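Local coordinates for protein activated BY transcription factor SSRB (Salmonella enterica, PDB 2WNW) that belongs to glycosyl hydrolase family 30 and combines a TIM-barrel domain with a beta-sandwich domain, its precise role being unassigned, at residues A[52-57]-A[98-103]; A[89-94]-A[168-173]; A[192-197]-A[206-211]. All blocks are in the same frame, centred on the assembly; numbering follows the deposited sequence.

Interaction 1 (A[52-57]-A[98-103]); sequences FTEGAG and GNYAYV
A buried contact between a glutamate carboxylate and a tyrosine ring, helped by a bridging water, joins E54 to Y100 at the C-terminal rim of the TIM barrel, where the first turn of helix 54-61 faces the loop that follows strand 85-90. The evidence is local: both oxygens of E54, OE1 and OE2, lie 3.6 Å from CE2 of the Y100 ring. OE2 approaches the ring obliquely, and the carboxylate plane is turned 41° from the ring plane. The E54 chain reaches that far because CG stands anti to the backbone N (chi1 164°) and the rest stays extended. The two side chains run past each other in opposite directions, so that the Y100 hydroxyl comes back to the foot of the glutamate, with OH 4.0 Å from E54 CB. There a water accepts from E54 N at 3.1 Å and also meets Y100 OH. T53 is the N-cap of the helix: its OG1 accepts from A56 N at 3.1 Å. H122 is hydrogen-bonded to E54 OE1; OE2 has a salt bridge to R118 and a hydrogen bond from the L97 amide, consistent with a charged form. Helix 117-122 thus supplies partners to E54 and also packs on Y100, while F52 lies against helix 124-133 and strand 85-90.

Interaction 2 (A[89-94]-A[168-173]); sequences PIQSCD and ADWADI
W170 is the first residue of segment 168-173 to touch segment 89-94, meeting both I90 and Q91 with the far end of its indole. Its CG is anti to the backbone N (chi1 -179°), which carries the six-membered ring away from helix 167-183 toward the end of strand 85-90. There CH2 lies 4.2 Å from I90 CG2, an apolar contact between side chains that cross obliquely. The same corner meets the carboxamide of Q91: CD of Q91 is 3.7 Å from W170 CH2 and 3.8 Å from W170 CZ3. Amide and ring planes differ by 50°, so the two flat groups are not stacked, and the side chains arrive from opposite directions. Q91 reaches the indole with its chain extended beyond CG.

Three residues on, nearly one helical turn, I173 shares W170's side of the helix. Its CD1 lies in the plane of the indole, at the ring edge, and its CG2 comes near the end of the Q91 side chain. Around this pair, F216 of helix 210-227 meets the W170 ring, P143 packs on both W170 and I90, and M150 touches I173. With 143 Å² buried in all, the contact is van der Waals packing of an aliphatic side chain and a polar carboxamide against an indole, without a direct hydrogen bond between the segments, so shape rather than directional bonding defines it.

Interaction 3 (A[192-197]-A[206-211]); sequences SVQNEP and CLYSVE
The Y208 ring has V193 over one face, CG1 standing 4.4 Å from CZ, while CB of Q194 and CB of P197 come to it obliquely. Q194 crosses Y208 at about a right angle, yet its carboxamide is turned only 26° from the ring plane. Its closest carbon approach to the ring is CB to Y208 CE2 at 3.5 Å. The Q194 chain starts with CG anti to the backbone N (chi1 166°) and then bends at chi2, which brings the amide over C206: OE1 lies 3.5 Å from C206 CB. NE2 of Q194 donates to N195 O at 2.9 Å and also to the carbonyl of W144, two bonds that fix the rotation of the amide.

OE1 faces a water that donates to it and to V193 O, and accepts from Y208 OH at 2.7 Å. This bond uses the proton of the buried hydroxyl, and the water ties the tyrosine to the turn.

The direct backbone link between the segments is Y208 N to P197 O, 2.9 Å long with an N-H...O angle of 163°. The same oxygen also receives a weaker CA-H...O contact from L207 CA. CB of P197 packs on CB of Y208.

In the fold, this is the beta-alpha loop that leads from barrel strand 190-192 to helix 210-227, whose N-cap is S209. That helix covers V193 through F216 and A217, and touches P197 through E213; V210 lies on helix 245-252. E196 points elsewhere, its OE2 hydrogen-bonded to a glycerol, probably from the crystallisation liquor, and its side chain against H268 of strand 264-268.

Overall arrangement
All three contacts lie in the TIM-barrel domain, where loops after strands 48-51, 85-90 and 190-192 meet helices and other loops. Interactions 1 and 2 cross along the chain, their segments alternating, and their centres are 11 Å apart; they join directly through Y100 N to S92 OG and Y102 OH to Q91 N, both probable hydrogen bonds. Interaction 3 follows in series. Its centre is 12 Å from that of interaction 2, which it touches where W170 nears Y208, and 19 Å from that of interaction 1, with no touch. Interaction 2 therefore bridges the other two. Glycerol, probably from the crystallisation liquor, hydrogen-bonds to D94 and E196, consistent with a pocket at this C-terminal barrel end.

Interaction 1 (A[52-57]-A[98-103])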
# COMPACT_ATOMS: atom_id res chain seq x y z
N PHE A 52 -8.04 11.99 -27.00
CA PHE A 52 -8.48 12.76 -28.15
C PHE A 52 -9.99 12.54 -28.21
O PHE A 52 -10.45 11.40 -28.32
CB PHE A 52 -7.88 12.22 -29.46
CG PHE A 52 -6.38 12.24 -29.51
CD1 PHE A 52 -5.66 11.05 -29.53
CD2 PHE A 52 -5.69 13.44 -29.58
CE1 PHE A 52 -4.27 11.05 -29.64
CE2 PHE A 52 -4.29 13.46 -29.68
CZ PHE A 52 -3.59 12.26 -29.71
N THR A 53 -10.77 13.62 -28.12
CA THR A 53 -12.22 13.53 -28.22
C THR A 53 -12.66 14.55 -29.26
O THR A 53 -11.88 15.43 -29.62
CB THR A 53 -12.91 13.88 -26.88
OG1 THR A 53 -12.51 15.19 -26.48
CG2 THR A 53 -12.55 12.87 -25.80
N GLU A 54 -13.89 14.44 -29.74
CA GLU A 54 -14.37 15.41 -30.72
C GLU A 54 -14.27 16.80 -30.09
O GLU A 54 -13.93 17.77 -30.76
CB GLU A 54 -15.82 15.12 -31.12
CG GLU A 54 -16.48 16.30 -31.83
CD GLU A 54 -17.71 15.91 -32.62
OE1 GLU A 54 -17.56 15.52 -33.80
OE2 GLU A 54 -18.82 15.99 -32.07
N GLY A 55 -14.56 16.88 -28.79
CA GLY A 55 -14.49 18.16 -28.10
C GLY A 55 -13.09 18.74 -28.18
O GLY A 55 -12.90 19.90 -28.55
N ALA A 56 -12.09 17.94 -27.82
CA ALA A 56 -10.71 18.39 -27.86
C ALA A 56 -10.32 18.75 -29.29
O ALA A 56 -9.60 19.72 -29.52
CB ALA A 56 -9.78 17.30 -27.32
N GLY A 57 -10.80 17.96 -30.25
CA GLY A 57 -10.49 18.20 -31.65
C GLY A 57 -11.05 19.51 -32.16
O GLY A 57 -10.37 20.25 -32.87
N GLY A 98 -22.39 16.51 -30.15
CA GLY A 98 -23.66 15.81 -30.07
C GLY A 98 -23.44 14.34 -30.41
O GLY A 98 -22.31 13.95 -30.71
N ASN A 99 -24.49 13.53 -30.36
CA ASN A 99 -24.37 12.11 -30.68
C ASN A 99 -24.07 11.92 -32.16
O ASN A 99 -24.55 12.69 -32.99
CB ASN A 99 -25.67 11.36 -30.36
CG ASN A 99 -26.02 11.37 -28.89
OD1 ASN A 99 -25.36 10.73 -28.07
ND2 ASN A 99 -27.08 12.10 -28.55
N TYR A 100 -23.28 10.91 -32.48
CA TYR A 100 -22.97 10.58 -33.87
C TYR A 100 -22.49 9.14 -33.97
O TYR A 100 -21.82 8.64 -33.06
CB TYR A 100 -21.94 11.56 -34.47
CG TYR A 100 -20.53 11.50 -33.90
CD1 TYR A 100 -19.64 10.50 -34.29
CD2 TYR A 100 -20.10 12.45 -32.98
CE1 TYR A 100 -18.34 10.45 -33.77
CE2 TYR A 100 -18.81 12.41 -32.46
CZ TYR A 100 -17.94 11.41 -32.85
OH TYR A 100 -16.67 11.35 -32.30
N ALA A 101 -22.88 8.47 -35.05
CA ALA A 101 -22.50 7.08 -35.28
C ALA A 101 -22.03 6.94 -36.72
O ALA A 101 -22.30 7.81 -37.55
CB ALA A 101 -23.68 6.16 -35.02
N TYR A 102 -21.33 5.85 -37.02
CA TYR A 102 -20.82 5.62 -38.37
C TYR A 102 -21.87 5.08 -39.33
O TYR A 102 -21.67 5.07 -40.54
CB TYR A 102 -19.61 4.69 -38.28
CG TYR A 102 -18.54 5.23 -37.35
CD1 TYR A 102 -17.87 4.39 -36.46
CD2 TYR A 102 -18.21 6.58 -37.36
CE1 TYR A 102 -16.90 4.88 -35.60
CE2 TYR A 102 -17.23 7.09 -36.50
CZ TYR A 102 -16.58 6.23 -35.62
OH TYR A 102 -15.61 6.72 -34.77
N VAL A 103 -22.99 4.64 -38.78
CA VAL A 103 -24.12 4.13 -39.56
C VAL A 103 -25.36 4.44 -38.73
O VAL A 103 -25.38 4.20 -37.52
CB VAL A 103 -23.99 2.61 -39.83
CG1 VAL A 103 -24.05 1.83 -38.53
CG2 VAL A 103 -25.10 2.16 -40.77
O HOH W 1 -16.10 12.33 -29.25

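Interaction 2 (A[89-94]-A[168-173])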
# COMPACT_ATOMS: atom_id res chain seq x y z
N PRO A 89 -12.47 7.90 -28.68
CA PRO A 89 -13.77 7.25 -28.80
C PRO A 89 -14.15 6.72 -30.17
O PRO A 89 -13.84 7.32 -31.20
CB PRO A 89 -14.73 8.35 -28.34
CG PRO A 89 -14.10 9.57 -28.95
CD PRO A 89 -12.62 9.37 -28.64
N ILE A 90 -14.82 5.57 -30.16
CA ILE A 90 -15.34 4.94 -31.37
C ILE A 90 -16.79 5.44 -31.32
O ILE A 90 -17.60 4.96 -30.52
CB ILE A 90 -15.28 3.39 -31.27
CG1 ILE A 90 -13.81 2.95 -31.17
CG2 ILE A 90 -15.96 2.75 -32.47
CD1 ILE A 90 -13.61 1.45 -30.99
N GLN A 91 -17.09 6.40 -32.19
CA GLN A 91 -18.38 7.09 -32.26
C GLN A 91 -18.40 8.10 -31.10
O GLN A 91 -17.41 8.23 -30.38
CB GLN A 91 -19.57 6.11 -32.18
CG GLN A 91 -19.54 5.07 -33.30
CD GLN A 91 -20.87 4.37 -33.54
OE1 GLN A 91 -21.60 4.06 -32.60
NE2 GLN A 91 -21.17 4.11 -34.81
N SER A 92 -19.50 8.81 -30.92
CA SER A 92 -19.56 9.85 -29.90
C SER A 92 -19.50 9.47 -28.41
O SER A 92 -19.92 8.39 -28.00
CB SER A 92 -20.82 10.70 -30.12
OG SER A 92 -21.98 9.90 -30.04
N CYS A 93 -18.96 10.40 -27.62
CA CYS A 93 -18.89 10.26 -26.17
C CYS A 93 -19.51 11.58 -25.70
O CYS A 93 -19.94 12.37 -26.54
CB CYS A 93 -17.43 10.12 -25.68
SG CYS A 93 -16.34 11.54 -25.89
N ASP A 94 -19.59 11.83 -24.40
CA ASP A 94 -20.21 13.07 -23.94
C ASP A 94 -19.46 14.31 -24.41
O ASP A 94 -20.06 15.36 -24.66
CB ASP A 94 -20.38 13.08 -22.41
CG ASP A 94 -19.08 12.84 -21.68
OD1 ASP A 94 -18.32 11.94 -22.09
OD2 ASP A 94 -18.83 13.54 -20.67
N ALA A 168 -22.47 -9.16 -34.14
CA ALA A 168 -21.62 -9.27 -35.32
C ALA A 168 -21.53 -7.93 -36.06
O ALA A 168 -20.44 -7.51 -36.47
CB ALA A 168 -22.16 -10.34 -36.26
N ASP A 169 -22.67 -7.26 -36.21
CA ASP A 169 -22.69 -5.98 -36.92
C ASP A 169 -21.88 -4.89 -36.21
O ASP A 169 -21.21 -4.09 -36.87
CB ASP A 169 -24.13 -5.51 -37.11
CG ASP A 169 -24.94 -6.44 -38.00
OD1 ASP A 169 -24.43 -6.85 -39.06
OD2 ASP A 169 -26.10 -6.75 -37.65
N TRP A 170 -21.95 -4.85 -34.88
CA TRP A 170 -21.20 -3.85 -34.13
C TRP A 170 -19.71 -4.15 -34.25
O TRP A 170 -18.90 -3.25 -34.44
CB TRP A 170 -21.63 -3.87 -32.65
CG TRP A 170 -20.95 -2.85 -31.75
CD1 TRP A 170 -20.56 -3.05 -30.45
CD2 TRP A 170 -20.63 -1.48 -32.05
NE1 TRP A 170 -20.02 -1.90 -29.93
CE2 TRP A 170 -20.05 -0.92 -30.88
CE3 TRP A 170 -20.78 -0.67 -33.18
CZ2 TRP A 170 -19.63 0.41 -30.82
CZ3 TRP A 170 -20.35 0.66 -33.12
CH2 TRP A 170 -19.78 1.19 -31.94
N ALA A 171 -19.36 -5.43 -34.15
CA ALA A 171 -17.96 -5.82 -34.28
C ALA A 171 -17.45 -5.43 -35.67
O ALA A 171 -16.32 -4.95 -35.81
CB ALA A 171 -17.81 -7.32 -34.07
N ASP A 172 -18.28 -5.62 -36.69
CA ASP A 172 -17.89 -5.26 -38.06
C ASP A 172 -17.67 -3.76 -38.20
O ASP A 172 -16.78 -3.32 -38.93
CB ASP A 172 -18.93 -5.73 -39.08
CG ASP A 172 -18.92 -7.23 -39.29
OD1 ASP A 172 -17.87 -7.86 -39.03
OD2 ASP A 172 -19.95 -7.77 -39.74
N ILE A 173 -18.49 -2.96 -37.52
CA ILE A 173 -18.33 -1.51 -37.58
C ILE A 173 -17.00 -1.11 -36.96
O ILE A 173 -16.29 -0.25 -37.49
CB ILE A 173 -19.46 -0.78 -36.83
CG1 ILE A 173 -20.78 -0.96 -37.59
CG2 ILE A 173 -19.12 0.70 -36.68
CD1 ILE A 173 -21.94 -0.26 -36.93

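Interaction 3 (A[192-197]-A[206-211])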
# COMPACT_ATOMS: atom_id res chain seq x y z
N SER A 192 -11.00 -1.33 -25.91
CA SER A 192 -11.70 -1.76 -24.71
C SER A 192 -13.04 -2.10 -25.35
O SER A 192 -13.40 -1.55 -26.40
CB SER A 192 -11.82 -0.65 -23.66
OG SER A 192 -12.76 0.35 -24.01
N VAL A 193 -13.77 -3.05 -24.77
CA VAL A 193 -15.06 -3.45 -25.34
C VAL A 193 -16.11 -2.36 -25.21
O VAL A 193 -16.87 -2.10 -26.14
CB VAL A 193 -15.60 -4.72 -24.64
CG1 VAL A 193 -17.06 -4.95 -25.03
CG2 VAL A 193 -14.76 -5.92 -25.05
N GLN A 194 -16.14 -1.72 -24.05
CA GLN A 194 -17.12 -0.68 -23.78
C GLN A 194 -16.71 0.17 -22.58
O GLN A 194 -16.21 -0.35 -21.58
CB GLN A 194 -18.48 -1.33 -23.49
CG GLN A 194 -19.53 -0.42 -22.87
CD GLN A 194 -20.04 0.63 -23.84
OE1 GLN A 194 -20.26 0.34 -25.01
NE2 GLN A 194 -20.25 1.84 -23.35
N ASN A 195 -16.90 1.48 -22.70
CA ASN A 195 -16.59 2.40 -21.62
C ASN A 195 -17.66 2.21 -20.54
O ASN A 195 -18.85 2.26 -20.84
CB ASN A 195 -16.64 3.84 -22.14
CG ASN A 195 -16.43 4.87 -21.03
OD1 ASN A 195 -15.35 4.97 -20.45
ND2 ASN A 195 -17.48 5.63 -20.73
N GLU A 196 -17.22 1.95 -19.31
CA GLU A 196 -18.14 1.79 -18.18
C GLU A 196 -19.37 0.93 -18.51
O GLU A 196 -20.51 1.42 -18.44
CB GLU A 196 -18.59 3.17 -17.70
CG GLU A 196 -17.45 4.10 -17.31
CD GLU A 196 -17.94 5.42 -16.73
OE1 GLU A 196 -18.82 5.39 -15.85
OE2 GLU A 196 -17.43 6.48 -17.14
N PRO A 197 -19.16 -0.35 -18.83
CA PRO A 197 -20.22 -1.31 -19.19
C PRO A 197 -21.32 -1.57 -18.17
O PRO A 197 -22.31 -2.23 -18.50
CB PRO A 197 -19.44 -2.57 -19.52
CG PRO A 197 -18.23 -2.47 -18.62
CD PRO A 197 -17.85 -1.02 -18.77
N CYS A 206 -23.72 2.25 -22.73
CA CYS A 206 -24.27 0.97 -23.13
C CYS A 206 -23.87 -0.07 -22.09
O CYS A 206 -22.70 -0.13 -21.69
CB CYS A 206 -23.73 0.57 -24.51
SG CYS A 206 -24.48 -0.90 -25.23
N LEU A 207 -24.82 -0.89 -21.66
CA LEU A 207 -24.56 -1.91 -20.65
C LEU A 207 -24.26 -3.30 -21.19
O LEU A 207 -24.85 -3.74 -22.18
CB LEU A 207 -25.75 -2.02 -19.70
CG LEU A 207 -26.25 -0.76 -18.99
CD1 LEU A 207 -27.51 -1.10 -18.21
CD2 LEU A 207 -25.16 -0.23 -18.06
N TYR A 208 -23.32 -3.97 -20.54
CA TYR A 208 -22.92 -5.34 -20.87
C TYR A 208 -22.69 -6.05 -19.55
O TYR A 208 -22.11 -5.47 -18.63
CB TYR A 208 -21.59 -5.38 -21.63
CG TYR A 208 -21.58 -4.90 -23.05
CD1 TYR A 208 -21.58 -5.80 -24.12
CD2 TYR A 208 -21.46 -3.54 -23.34
CE1 TYR A 208 -21.44 -5.35 -25.44
CE2 TYR A 208 -21.32 -3.09 -24.64
CZ TYR A 208 -21.31 -4.00 -25.69
OH TYR A 208 -21.14 -3.54 -26.97
N SER A 209 -23.12 -7.30 -19.46
CA SER A 209 -22.86 -8.08 -18.25
C SER A 209 -21.43 -8.55 -18.51
O SER A 209 -20.94 -8.41 -19.63
CB SER A 209 -23.78 -9.30 -18.18
OG SER A 209 -23.53 -10.16 -19.28
N VAL A 210 -20.75 -9.09 -17.51
CA VAL A 210 -19.37 -9.55 -17.73
C VAL A 210 -19.34 -10.66 -18.78
O VAL A 210 -18.40 -10.75 -19.57
CB VAL A 210 -18.72 -10.02 -16.40
CG1 VAL A 210 -19.45 -11.21 -15.84
CG2 VAL A 210 -17.25 -10.35 -16.63
N GLU A 211 -20.37 -11.51 -18.79
CA GLU A 211 -20.45 -12.59 -19.77
C GLU A 211 -20.56 -12.01 -21.19
O GLU A 211 -19.91 -12.49 -22.12
CB GLU A 211 -21.68 -13.47 -19.50
CG GLU A 211 -21.65 -14.30 -18.22
CD GLU A 211 -21.86 -13.48 -16.96
OE1 GLU A 211 -22.51 -12.41 -17.03
OE2 GLU A 211 -21.39 -13.92 -15.89
O HOH W 2 -19.49 -1.42 -27.00
O HOH W 3 -21.75 3.20 -20.28